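PDB 3JS4: superoxide dismutase from Anaplasma phagocytophilum, which probably catalyses the dismutation of superoxide radicals into molecular oxygen and hydrogen peroxide by alternate reduction and oxidation of an active-site iron ion. Local coordinates for residues 102-107 against 201-206; 51-56 against 92-97; 126-129 against 133-136. One frame throughout, in Å; residues are numbered along the deposited sequence.

Interaction 1: 102-107 against 201-206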
ATOM      1  N   ASP A 102      -0.661   3.237   5.809  1.00  6.43           N
ATOM      2  CA  ASP A 102       0.037   2.473   6.857  1.00  7.41           C
ATOM      3  C   ASP A 102       0.761   1.306   6.157  1.00  7.00           C
ATOM      4  O   ASP A 102       1.929   1.019   6.449  1.00  6.59           O
ATOM      5  CB  ASP A 102      -0.921   1.895   7.932  1.00  6.93           C
ATOM      6  CG  ASP A 102      -1.472   2.941   8.920  1.00  9.59           C
ATOM      7  OD1 ASP A 102      -0.980   4.085   9.023  1.00 10.21           O
ATOM      8  OD2 ASP A 102      -2.437   2.586   9.638  1.00 10.83           O
ATOM      9  N   PHE A 103       0.066   0.639   5.240  1.00  6.72           N
ATOM     10  CA  PHE A 103       0.611  -0.526   4.535  1.00  7.01           C
ATOM     11  C   PHE A 103       1.789  -0.109   3.653  1.00  7.30           C
ATOM     12  O   PHE A 103       2.801  -0.827   3.549  1.00  7.02           O
ATOM     13  CB  PHE A 103      -0.477  -1.152   3.640  1.00  7.13           C
ATOM     14  CG  PHE A 103      -0.283  -2.636   3.385  1.00  7.62           C
ATOM     15  CD1 PHE A 103      -0.477  -3.556   4.406  1.00  7.21           C
ATOM     16  CD2 PHE A 103       0.076  -3.103   2.122  1.00  5.64           C
ATOM     17  CE1 PHE A 103      -0.296  -4.928   4.185  1.00 10.08           C
ATOM     18  CE2 PHE A 103       0.245  -4.458   1.884  1.00  7.70           C
ATOM     19  CZ  PHE A 103       0.044  -5.383   2.919  1.00  9.86           C
ATOM     20  N   TYR A 104       1.649   1.057   3.013  1.00  6.53           N
ATOM     21  CA  TYR A 104       2.682   1.578   2.115  1.00  6.15           C
ATOM     22  C   TYR A 104       3.979   1.820   2.885  1.00  6.75           C
ATOM     23  O   TYR A 104       5.064   1.471   2.401  1.00  6.72           O
ATOM     24  CB  TYR A 104       2.181   2.891   1.526  1.00  5.55           C
ATOM     25  CG  TYR A 104       3.124   3.703   0.675  1.00  5.80           C
ATOM     26  CD1 TYR A 104       3.732   3.162  -0.462  1.00  6.34           C
ATOM     27  CD2 TYR A 104       3.341   5.061   0.966  1.00  2.31           C
ATOM     28  CE1 TYR A 104       4.559   3.944  -1.273  1.00  5.03           C
ATOM     29  CE2 TYR A 104       4.147   5.851   0.161  1.00  5.30           C
ATOM     30  CZ  TYR A 104       4.745   5.297  -0.957  1.00  4.90           C
ATOM     31  OH  TYR A 104       5.553   6.078  -1.726  1.00  5.16           O
ATOM     32  N   TRP A 105       3.892   2.469   4.053  1.00  6.05           N
ATOM     33  CA  TRP A 105       5.124   2.739   4.789  1.00  6.00           C
ATOM     34  C   TRP A 105       5.833   1.461   5.206  1.00  6.48           C
ATOM     35  O   TRP A 105       7.074   1.419   5.213  1.00  5.49           O
ATOM     36  CB  TRP A 105       4.903   3.665   6.015  1.00  6.12           C
ATOM     37  CG  TRP A 105       4.166   4.955   5.690  1.00  5.96           C
ATOM     38  CD1 TRP A 105       3.000   5.399   6.256  1.00  5.58           C
ATOM     39  CD2 TRP A 105       4.550   5.950   4.732  1.00  6.01           C
ATOM     40  NE1 TRP A 105       2.643   6.605   5.715  1.00  5.15           N
ATOM     41  CE2 TRP A 105       3.577   6.977   4.789  1.00  6.46           C
ATOM     42  CE3 TRP A 105       5.651   6.096   3.860  1.00  5.46           C
ATOM     43  CZ2 TRP A 105       3.646   8.125   3.989  1.00  6.26           C
ATOM     44  CZ3 TRP A 105       5.714   7.223   3.050  1.00  6.06           C
ATOM     45  CH2 TRP A 105       4.707   8.227   3.118  1.00  5.20           C
ATOM     46  N   GLN A 106       5.064   0.436   5.595  1.00  6.91           N
ATOM     47  CA  GLN A 106       5.652  -0.852   5.965  1.00  8.46           C
ATOM     48  C   GLN A 106       6.243  -1.609   4.763  1.00  8.03           C
ATOM     49  O   GLN A 106       7.085  -2.505   4.938  1.00  8.68           O
ATOM     50  CB  GLN A 106       4.606  -1.737   6.665  1.00  9.22           C
ATOM     51  CG  GLN A 106       3.936  -1.077   7.850  1.00 12.55           C
ATOM     52  CD  GLN A 106       2.876  -1.957   8.479  1.00 19.53           C
ATOM     53  OE1 GLN A 106       1.672  -1.797   8.210  1.00 23.83           O
ATOM     54  NE2 GLN A 106       3.309  -2.909   9.308  1.00 20.47           N
ATOM     55  N   SER A 107       5.796  -1.234   3.563  1.00  7.33           N
ATOM     56  CA  SER A 107       6.196  -1.850   2.305  1.00  7.05           C
ATOM     57  C   SER A 107       7.549  -1.324   1.798  1.00  7.07           C
ATOM     58  O   SER A 107       7.995  -1.683   0.712  1.00  7.64           O
ATOM     59  CB  SER A 107       5.104  -1.608   1.252  1.00  6.23           C
ATOM     60  OG  SER A 107       3.916  -2.353   1.580  1.00  8.31           O
ATOM     61  N   LYS A 201       7.516   6.493 -14.035  1.00 10.46           N
ATOM     62  CA  LYS A 201       8.441   5.374 -14.243  1.00 11.00           C
ATOM     63  C   LYS A 201       9.719   5.517 -13.427  1.00 10.73           C
ATOM     64  O   LYS A 201      10.191   4.531 -12.883  1.00 10.37           O
ATOM     65  CB  LYS A 201       8.800   5.159 -15.716  1.00 11.95           C
ATOM     66  CG  LYS A 201       9.509   3.805 -15.932  1.00 13.72           C
ATOM     67  CD  LYS A 201       9.847   3.530 -17.371  1.00 18.44           C
ATOM     68  CE  LYS A 201      10.395   2.094 -17.545  1.00 18.81           C
ATOM     69  NZ  LYS A 201      11.650   1.881 -16.731  1.00 19.93           N
ATOM     70  N   LYS A 202      10.280   6.727 -13.355  1.00  9.80           N
ATOM     71  CA  LYS A 202      11.488   6.932 -12.554  1.00 10.14           C
ATOM     72  C   LYS A 202      11.251   6.547 -11.106  1.00  8.57           C
ATOM     73  O   LYS A 202      12.061   5.859 -10.514  1.00  7.37           O
ATOM     74  CB  LYS A 202      12.022   8.369 -12.645  1.00 10.58           C
ATOM     75  CG  LYS A 202      13.452   8.380 -13.070  1.00 15.36           C
ATOM     76  CD  LYS A 202      14.108   9.752 -12.951  1.00 21.71           C
ATOM     77  CE  LYS A 202      15.612   9.587 -12.780  1.00 25.18           C
ATOM     78  NZ  LYS A 202      16.328  10.904 -12.716  1.00 27.74           N
ATOM     79  N   TYR A 203      10.117   6.977 -10.555  1.00  7.46           N
ATOM     80  CA  TYR A 203       9.717   6.607  -9.187  1.00  7.39           C
ATOM     81  C   TYR A 203       9.483   5.098  -9.025  1.00  7.10           C
ATOM     82  O   TYR A 203       9.862   4.519  -8.008  1.00  6.90           O
ATOM     83  CB  TYR A 203       8.447   7.377  -8.779  1.00  7.42           C
ATOM     84  CG  TYR A 203       7.628   6.782  -7.643  1.00  6.99           C
ATOM     85  CD1 TYR A 203       8.060   6.868  -6.317  1.00  9.14           C
ATOM     86  CD2 TYR A 203       6.383   6.228  -7.886  1.00  8.15           C
ATOM     87  CE1 TYR A 203       7.286   6.345  -5.268  1.00  9.66           C
ATOM     88  CE2 TYR A 203       5.611   5.704  -6.859  1.00 10.28           C
ATOM     89  CZ  TYR A 203       6.057   5.781  -5.548  1.00 10.64           C
ATOM     90  OH  TYR A 203       5.279   5.272  -4.515  1.00 12.12           O
ATOM     91  N   ILE A 204       8.847   4.465 -10.008  1.00  7.00           N
ATOM     92  CA  ILE A 204       8.638   3.003  -9.942  1.00  7.83           C
ATOM     93  C   ILE A 204       9.993   2.257  -9.965  1.00  7.80           C
ATOM     94  O   ILE A 204      10.193   1.286  -9.222  1.00  7.73           O
ATOM     95  CB  ILE A 204       7.697   2.476 -11.064  1.00  7.58           C
ATOM     96  CG1 ILE A 204       6.306   3.108 -10.930  1.00  8.69           C
ATOM     97  CG2 ILE A 204       7.554   0.940 -10.970  1.00  7.39           C
ATOM     98  CD1 ILE A 204       5.395   2.862 -12.118  1.00  6.12           C
ATOM     99  N   ASP A 205      10.910   2.730 -10.811  1.00  8.59           N
ATOM    100  CA  ASP A 205      12.253   2.167 -10.896  1.00  9.09           C
ATOM    101  C   ASP A 205      12.956   2.239  -9.562  1.00  8.76           C
ATOM    102  O   ASP A 205      13.520   1.247  -9.105  1.00  8.50           O
ATOM    103  CB  ASP A 205      13.098   2.872 -11.952  1.00  9.28           C
ATOM    104  CG  ASP A 205      12.629   2.599 -13.369  1.00 13.03           C
ATOM    105  OD1 ASP A 205      11.770   1.714 -13.584  1.00 16.09           O
ATOM    106  OD2 ASP A 205      13.144   3.283 -14.281  1.00 17.34           O
ATOM    107  N   VAL A 206      12.902   3.416  -8.940  1.00  8.48           N
ATOM    108  CA  VAL A 206      13.515   3.634  -7.651  1.00  9.02           C
ATOM    109  C   VAL A 206      12.871   2.757  -6.560  1.00  8.48           C
ATOM    110  O   VAL A 206      13.571   2.190  -5.705  1.00  7.69           O
ATOM    111  CB  VAL A 206      13.462   5.120  -7.283  1.00  8.95           C
ATOM    112  CG1 VAL A 206      13.737   5.309  -5.818  1.00 10.83           C
ATOM    113  CG2 VAL A 206      14.470   5.897  -8.118  1.00 11.50           C
TER
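Tyr104 and Tyr203 both swing the ring away from the backbone N, with chi1 of 174° in the first and 159° in the second, and this extended setting sends the two phenols toward each other from opposite directions. They meet chiefly through their hydroxyls, Tyr104 OH lying 2.9 Å from Tyr203 OH at hydrogen-bonding distance. The approach is not symmetrical. Tyr104 OH comes in at the edge of the Tyr203 ring, near its plane, whereas the Tyr203 oxygen approaches the Tyr104 ring obliquely, with Tyr203 OH 3.6 Å from Tyr104 CE1. With so slender a bridge the two segments bury little surface against each other, although both tyrosines are buried in the protein.

Beyond the pair, Tyr203 OH is also hydrogen-bonded to the main-chain O of Asp186, whose side chain is an iron ligand. Tyr104 lies against the ring of His45, a second ligand, and its side chain is about 6 Å from the iron at the nearest atoms. On its own helix, Tyr104 CD2 rests 3.7 Å above one face of the Trp105 ring, which should restrict how far the phenol can turn.

The contact thus illustrates a second shell joining two domains: a polar link between buried hydroxyls connects the helical hairpin to the C-terminal domain. Because it continues into the backbone of Asp186, its chemistry is consistent with this interdomain junction taking part in placing a metal ligand.

Interaction 2: 51-56 against 92-97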
ATOM      1  N   LYS A  51      -1.737  12.361   7.538  1.00  8.54           N
ATOM      2  CA  LYS A  51      -2.303  13.031   8.721  1.00  8.89           C
ATOM      3  C   LYS A  51      -3.734  13.568   8.448  1.00  8.91           C
ATOM      4  O   LYS A  51      -4.630  13.464   9.315  1.00  8.41           O
ATOM      5  CB  LYS A  51      -1.420  14.191   9.161  1.00  8.90           C
ATOM      6  CG  LYS A  51      -1.835  14.774  10.515  1.00  9.83           C
ATOM      7  CD  LYS A  51      -1.629  16.251  10.602  1.00 13.52           C
ATOM      8  CE  LYS A  51      -1.970  16.761  12.020  1.00 15.00           C
ATOM      9  NZ  LYS A  51      -3.420  16.661  12.315  1.00 13.63           N
ATOM     10  N   THR A  52      -3.933  14.171   7.271  1.00  8.17           N
ATOM     11  CA  THR A  52      -5.244  14.754   6.954  1.00  8.54           C
ATOM     12  C   THR A  52      -6.354  13.686   6.880  1.00  8.14           C
ATOM     13  O   THR A  52      -7.470  13.914   7.359  1.00  8.81           O
ATOM     14  CB  THR A  52      -5.177  15.644   5.704  1.00  8.71           C
ATOM     15  OG1 THR A  52      -4.257  16.715   5.977  1.00  9.64           O
ATOM     16  CG2 THR A  52      -6.570  16.231   5.359  1.00  9.55           C
ATOM     17  N   TYR A  53      -6.048  12.514   6.335  1.00  7.50           N
ATOM     18  CA  TYR A  53      -7.018  11.403   6.324  1.00  7.49           C
ATOM     19  C   TYR A  53      -7.467  11.001   7.725  1.00  8.06           C
ATOM     20  O   TYR A  53      -8.666  10.737   7.978  1.00  7.74           O
ATOM     21  CB  TYR A  53      -6.425  10.185   5.608  1.00  8.42           C
ATOM     22  CG  TYR A  53      -6.311  10.345   4.125  1.00  8.08           C
ATOM     23  CD1 TYR A  53      -7.433  10.636   3.371  1.00 10.23           C
ATOM     24  CD2 TYR A  53      -5.079  10.162   3.453  1.00 10.23           C
ATOM     25  CE1 TYR A  53      -7.359  10.782   1.976  1.00 11.18           C
ATOM     26  CE2 TYR A  53      -5.000  10.304   2.053  1.00  9.41           C
ATOM     27  CZ  TYR A  53      -6.165  10.605   1.338  1.00 11.34           C
ATOM     28  OH  TYR A  53      -6.181  10.735  -0.032  1.00 12.50           O
ATOM     29  N   VAL A  54      -6.499  10.931   8.629  1.00  7.32           N
ATOM     30  CA  VAL A  54      -6.753  10.623  10.024  1.00  7.20           C
ATOM     31  C   VAL A  54      -7.683  11.674  10.663  1.00  7.51           C
ATOM     32  O   VAL A  54      -8.651  11.313  11.321  1.00  7.65           O
ATOM     33  CB  VAL A  54      -5.423  10.518  10.797  1.00  7.06           C
ATOM     34  CG1 VAL A  54      -5.662  10.442  12.325  1.00  6.89           C
ATOM     35  CG2 VAL A  54      -4.641   9.309  10.289  1.00  6.99           C
ATOM     36  N   ASP A  55      -7.381  12.957  10.457  1.00  7.09           N
ATOM     37  CA  ASP A  55      -8.215  14.049  10.972  1.00  7.76           C
ATOM     38  C   ASP A  55      -9.651  13.980  10.419  1.00  6.75           C
ATOM     39  O   ASP A  55     -10.639  14.032  11.168  1.00  6.07           O
ATOM     40  CB  ASP A  55      -7.580  15.404  10.633  1.00  7.02           C
ATOM     41  CG  ASP A  55      -8.332  16.575  11.263  1.00 11.03           C
ATOM     42  OD1 ASP A  55      -8.519  16.602  12.516  1.00 11.77           O
ATOM     43  OD2 ASP A  55      -8.765  17.469  10.501  1.00 13.04           O
ATOM     44  N   VAL A  56      -9.762  13.876   9.101  1.00  7.13           N
ATOM     45  CA  VAL A  56     -11.079  13.843   8.457  1.00  7.40           C
ATOM     46  C   VAL A  56     -11.925  12.661   8.971  1.00  7.95           C
ATOM     47  O   VAL A  56     -13.113  12.826   9.251  1.00  8.36           O
ATOM     48  CB  VAL A  56     -10.957  13.865   6.919  1.00  7.23           C
ATOM     49  CG1 VAL A  56     -12.318  13.603   6.251  1.00  6.36           C
ATOM     50  CG2 VAL A  56     -10.381  15.243   6.468  1.00  8.00           C
ATOM     51  N   PHE A  92     -15.466   5.430   3.965  1.00  8.19           N
ATOM     52  CA  PHE A  92     -14.654   4.472   3.226  1.00  7.52           C
ATOM     53  C   PHE A  92     -13.387   5.102   2.639  1.00  7.45           C
ATOM     54  O   PHE A  92     -12.278   4.601   2.859  1.00  7.24           O
ATOM     55  CB  PHE A  92     -15.457   3.787   2.114  1.00  7.03           C
ATOM     56  CG  PHE A  92     -14.584   3.182   1.043  1.00  8.01           C
ATOM     57  CD1 PHE A  92     -13.856   2.026   1.308  1.00  5.41           C
ATOM     58  CD2 PHE A  92     -14.454   3.804  -0.210  1.00  8.03           C
ATOM     59  CE1 PHE A  92     -13.021   1.461   0.326  1.00  7.03           C
ATOM     60  CE2 PHE A  92     -13.613   3.260  -1.211  1.00  7.76           C
ATOM     61  CZ  PHE A  92     -12.887   2.084  -0.941  1.00  5.90           C
ATOM     62  N   ASN A  93     -13.550   6.181   1.877  1.00  6.91           N
ATOM     63  CA  ASN A  93     -12.395   6.849   1.263  1.00  8.30           C
ATOM     64  C   ASN A  93     -11.301   7.162   2.299  1.00  7.90           C
ATOM     65  O   ASN A  93     -10.112   6.928   2.043  1.00  7.96           O
ATOM     66  CB  ASN A  93     -12.819   8.161   0.590  1.00  7.65           C
ATOM     67  CG  ASN A  93     -13.660   7.952  -0.664  1.00  9.92           C
ATOM     68  OD1 ASN A  93     -13.624   6.890  -1.300  1.00  9.57           O
ATOM     69  ND2 ASN A  93     -14.392   9.001  -1.051  1.00  8.76           N
ATOM     70  N   ASN A  94     -11.694   7.730   3.448  1.00  7.53           N
ATOM     71  CA  ASN A  94     -10.704   8.121   4.462  1.00  7.73           C
ATOM     72  C   ASN A  94     -10.083   6.968   5.254  1.00  7.70           C
ATOM     73  O   ASN A  94      -8.846   6.942   5.422  1.00  7.20           O
ATOM     74  CB  ASN A  94     -11.233   9.243   5.390  1.00  7.79           C
ATOM     75  CG  ASN A  94     -11.396  10.558   4.639  1.00  8.89           C
ATOM     76  OD1 ASN A  94     -10.443  11.329   4.501  1.00  9.61           O
ATOM     77  ND2 ASN A  94     -12.600  10.787   4.089  1.00  8.24           N
ATOM     78  N   ALA A  95     -10.924   6.036   5.725  1.00  6.56           N
ATOM     79  CA  ALA A  95     -10.440   4.833   6.424  1.00  6.88           C
ATOM     80  C   ALA A  95      -9.517   4.024   5.522  1.00  6.95           C
ATOM     81  O   ALA A  95      -8.446   3.593   5.949  1.00  6.68           O
ATOM     82  CB  ALA A  95     -11.604   3.954   6.884  1.00  6.84           C
ATOM     83  N   ALA A  96      -9.927   3.841   4.262  1.00  6.63           N
ATOM     84  CA  ALA A  96      -9.153   3.060   3.303  1.00  6.56           C
ATOM     85  C   ALA A  96      -7.828   3.742   3.033  1.00  7.18           C
ATOM     86  O   ALA A  96      -6.775   3.085   2.994  1.00  6.67           O
ATOM     87  CB  ALA A  96      -9.958   2.835   1.959  1.00  5.66           C
ATOM     88  N   GLN A  97      -7.855   5.061   2.862  1.00  6.82           N
ATOM     89  CA  GLN A  97      -6.585   5.769   2.649  1.00  6.19           C
ATOM     90  C   GLN A  97      -5.656   5.680   3.851  1.00  6.26           C
ATOM     91  O   GLN A  97      -4.428   5.589   3.679  1.00  5.91           O
ATOM     92  CB  GLN A  97      -6.793   7.216   2.162  1.00  5.74           C
ATOM     93  CG  GLN A  97      -7.308   7.288   0.690  1.00  5.43           C
ATOM     94  CD  GLN A  97      -6.260   6.850  -0.315  1.00  6.32           C
ATOM     95  OE1 GLN A  97      -6.032   5.657  -0.523  1.00  7.17           O
ATOM     96  NE2 GLN A  97      -5.636   7.811  -0.964  1.00  4.32           N
TER
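Gln97 lies over the ring of Tyr53 and also reaches its hydroxyl, so one side chain grips the phenol twice. Gln97 CB is 3.4 Å from the ring centroid, almost exactly on the ring normal, a CH-pi contact over the face. The chain then bends at CB-CG (chi2 -69°) and follows the ring outward, bringing Gln97 NE2 to 3.1 Å from Tyr53 OH. This hydrogen bond is nearly straight, 171° at the hydrogen, and the hydroxyl oxygen lies close to the amide plane.

At the ring's edge, in its plane, sits the amide oxygen of Asn94, with Asn94 OD1 3.3 Å from Tyr53 CD1. The same Asn94 OD1 packs 3.4 Å from Val56 CG1, so the amide is wedged between an aromatic edge and a valine branch. Its nitrogen is held by the carbonyl of Ala90, one turn back on the same helix.

The helix segments come within 8.7 Å between axes, crossing at -135°, and Tyr53 and Asn94 are nearest in backbone register. Further out, Gln97 OE1 accepts a hydrogen bond from Asn100 ND2 and a weak one from Trp150 NE1, which should limit rotation of the amide, and the Tyr53 ring also meets that of the iron ligand His101.

The pair recalls the active-site tyrosine and glutamine of iron superoxide dismutases, where the glutamine is supplied by this N-terminal helical region. The side chain of Gln97 is about 5 Å from the bound iron at the nearest atoms. With NE2 donating to the phenol and OE1 accepting from neighbours, the amide is fixed beside the metal and, as in relatives, probably forms part of the active-site hydrogen-bond network.

Interaction 3: 126-129 against 133-136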
ATOM      1  N   HIS A 126       8.102 -19.181  -9.936  1.00 17.18           N
ATOM      2  CA  HIS A 126       6.848 -19.853 -10.260  1.00 17.04           C
ATOM      3  C   HIS A 126       5.769 -18.891 -10.760  1.00 16.55           C
ATOM      4  O   HIS A 126       5.114 -19.170 -11.762  1.00 15.98           O
ATOM      5  CB  HIS A 126       6.340 -20.639  -9.039  1.00 17.49           C
ATOM      6  CG  HIS A 126       4.933 -21.143  -9.173  1.00 19.39           C
ATOM      7  ND1 HIS A 126       4.559 -22.073 -10.119  1.00 20.17           N
ATOM      8  CD2 HIS A 126       3.814 -20.857  -8.463  1.00 20.46           C
ATOM      9  CE1 HIS A 126       3.269 -22.329  -9.997  1.00 20.85           C
ATOM     10  NE2 HIS A 126       2.794 -21.603  -9.000  1.00 21.71           N
ATOM     11  N   SER A 127       5.605 -17.754 -10.076  1.00 15.88           N
ATOM     12  CA  SER A 127       4.510 -16.827 -10.379  1.00 15.78           C
ATOM     13  C   SER A 127       4.787 -15.892 -11.559  1.00 15.41           C
ATOM     14  O   SER A 127       3.866 -15.573 -12.314  1.00 15.44           O
ATOM     15  CB  SER A 127       4.104 -16.002  -9.143  1.00 15.69           C
ATOM     16  OG  SER A 127       3.959 -16.815  -7.980  1.00 16.90           O
ATOM     17  N   PHE A 128       6.039 -15.449 -11.713  1.00 14.61           N
ATOM     18  CA  PHE A 128       6.388 -14.468 -12.747  1.00 14.30           C
ATOM     19  C   PHE A 128       7.458 -14.901 -13.747  1.00 14.69           C
ATOM     20  O   PHE A 128       7.922 -14.068 -14.535  1.00 15.22           O
ATOM     21  CB  PHE A 128       6.842 -13.148 -12.094  1.00 14.11           C
ATOM     22  CG  PHE A 128       5.858 -12.588 -11.124  1.00 12.61           C
ATOM     23  CD1 PHE A 128       4.711 -11.942 -11.571  1.00 12.20           C
ATOM     24  CD2 PHE A 128       6.068 -12.714  -9.759  1.00 12.64           C
ATOM     25  CE1 PHE A 128       3.777 -11.418 -10.664  1.00 11.32           C
ATOM     26  CE2 PHE A 128       5.151 -12.198  -8.844  1.00 11.40           C
ATOM     27  CZ  PHE A 128       3.990 -11.559  -9.301  1.00 11.26           C
ATOM     28  N   GLY A 129       7.877 -16.164 -13.710  1.00 14.58           N
ATOM     29  CA  GLY A 129       8.928 -16.650 -14.611  1.00 14.79           C
ATOM     30  C   GLY A 129      10.331 -16.407 -14.070  1.00 15.01           C
ATOM     31  O   GLY A 129      11.194 -17.288 -14.167  1.00 14.22           O
ATOM     32  N   GLY A 133      10.893 -10.850 -14.552  1.00 14.44           N
ATOM     33  CA  GLY A 133       9.443 -10.989 -14.825  1.00 13.54           C
ATOM     34  C   GLY A 133       8.563 -10.288 -13.784  1.00 13.43           C
ATOM     35  O   GLY A 133       7.560  -9.643 -14.126  1.00 12.73           O
ATOM     36  N   PHE A 134       8.927 -10.418 -12.509  1.00 12.47           N
ATOM     37  CA  PHE A 134       8.251  -9.664 -11.481  1.00 12.27           C
ATOM     38  C   PHE A 134       8.417  -8.139 -11.677  1.00 12.44           C
ATOM     39  O   PHE A 134       7.416  -7.400 -11.690  1.00 12.01           O
ATOM     40  CB  PHE A 134       8.692 -10.087 -10.065  1.00 12.21           C
ATOM     41  CG  PHE A 134       8.316  -9.088  -9.007  1.00 12.46           C
ATOM     42  CD1 PHE A 134       6.981  -8.934  -8.618  1.00 12.86           C
ATOM     43  CD2 PHE A 134       9.281  -8.279  -8.421  1.00 11.86           C
ATOM     44  CE1 PHE A 134       6.619  -7.987  -7.661  1.00 13.16           C
ATOM     45  CE2 PHE A 134       8.927  -7.332  -7.469  1.00 11.55           C
ATOM     46  CZ  PHE A 134       7.605  -7.193  -7.074  1.00 12.84           C
ATOM     47  N   ASN A 135       9.659  -7.676 -11.842  1.00 11.96           N
ATOM     48  CA  ASN A 135       9.909  -6.237 -12.034  1.00 12.63           C
ATOM     49  C   ASN A 135       9.074  -5.704 -13.197  1.00 12.19           C
ATOM     50  O   ASN A 135       8.478  -4.635 -13.099  1.00 10.69           O
ATOM     51  CB  ASN A 135      11.383  -5.937 -12.295  1.00 12.56           C
ATOM     52  CG  ASN A 135      12.261  -6.159 -11.072  1.00 15.27           C
ATOM     53  OD1 ASN A 135      11.787  -6.182  -9.923  1.00 17.33           O
ATOM     54  ND2 ASN A 135      13.560  -6.324 -11.315  1.00 16.81           N
ATOM     55  N   ASN A 136       9.021  -6.469 -14.291  1.00 12.36           N
ATOM     56  CA  ASN A 136       8.243  -6.055 -15.462  1.00 12.73           C
ATOM     57  C   ASN A 136       6.755  -5.959 -15.203  1.00 12.18           C
ATOM     58  O   ASN A 136       6.122  -5.022 -15.674  1.00 12.12           O
ATOM     59  CB  ASN A 136       8.540  -6.929 -16.684  1.00 13.33           C
ATOM     60  CG  ASN A 136       9.963  -6.719 -17.215  1.00 16.43           C
ATOM     61  OD1 ASN A 136      10.631  -5.729 -16.873  1.00 20.37           O
ATOM     62  ND2 ASN A 136      10.440  -7.651 -18.027  1.00 18.24           N
TER
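Phe128 and Gly133 face each other where the chain leaves one helix and enters the next, with Phe128 CA and Gly133 CA only 5.1 Å apart. Helix 118-128 ends at Phe128, and Gly129 turns the chain out of helical geometry with a positive phi. Four residues on, at Gly133, the chain is already helical, near the start of helix 131-144, where Gly133 N is hydrogen-bonded to Ser130 OG. Having no side chain, Gly133 lets the last carbonyl of the preceding helix come close: Phe128 O is 3.4 Å from Gly133 CA, a CA-H...O contact with an angle of 160° at the hydrogen. Backbone thus meets backbone at the corner, and the side chains pack beside it.

Phe128 and Phe134 lie side by side and point the same way. The benzyl carbon of the first presses on the backbone of the second, with Phe128 CB 3.5 Å from Phe134 N. Further along the Phe128 side chain, Phe128 CD2 packs 3.7 Å from Phe134 CB. Chi1 of -54° keeps the Phe128 ring anti to its own carbonyl carbon, leaving one face turned to Phe134 CD1, which stands over it toward the rim. The ring planes are inclined at 58° and the ring centroids are 5.4 Å apart, so the pair is oblique and purely apolar. Ser127 CB covers the opposite face of Phe128, offset in the same manner.

This is a turn between two consecutive helices, packed by aromatics and remote from the metal sites. The two phenylalanines point onto the antiparallel sheet, both touching Val164 of strand 161-168 and Leu153 of strand 149-156. Phe134 also meets Trp214 and, on helix 200-211, Leu208, so the corner joins the sheet to the helices that flank it.

In the fold
Along the chain, interaction 2 closes before interaction 1 opens, and interaction 3 is nested inside the loop that interaction 1 closes. Interactions 1 and 2 share helix 89-106, with centres about 19 Å apart, and both lie close to the iron: interaction 2 joins two helices of the alpha-hairpin domain, while interaction 1 carries the same helix across to helix 200-211 of the C-terminal domain. Interaction 3 belongs wholly to that second domain, its centre about 33 Å from that of interaction 2 and on the opposite side of the chain's centre. The series thus runs from the metal's surroundings, through the domain junction, to the sheet-and-helix packing of the C-terminal domain.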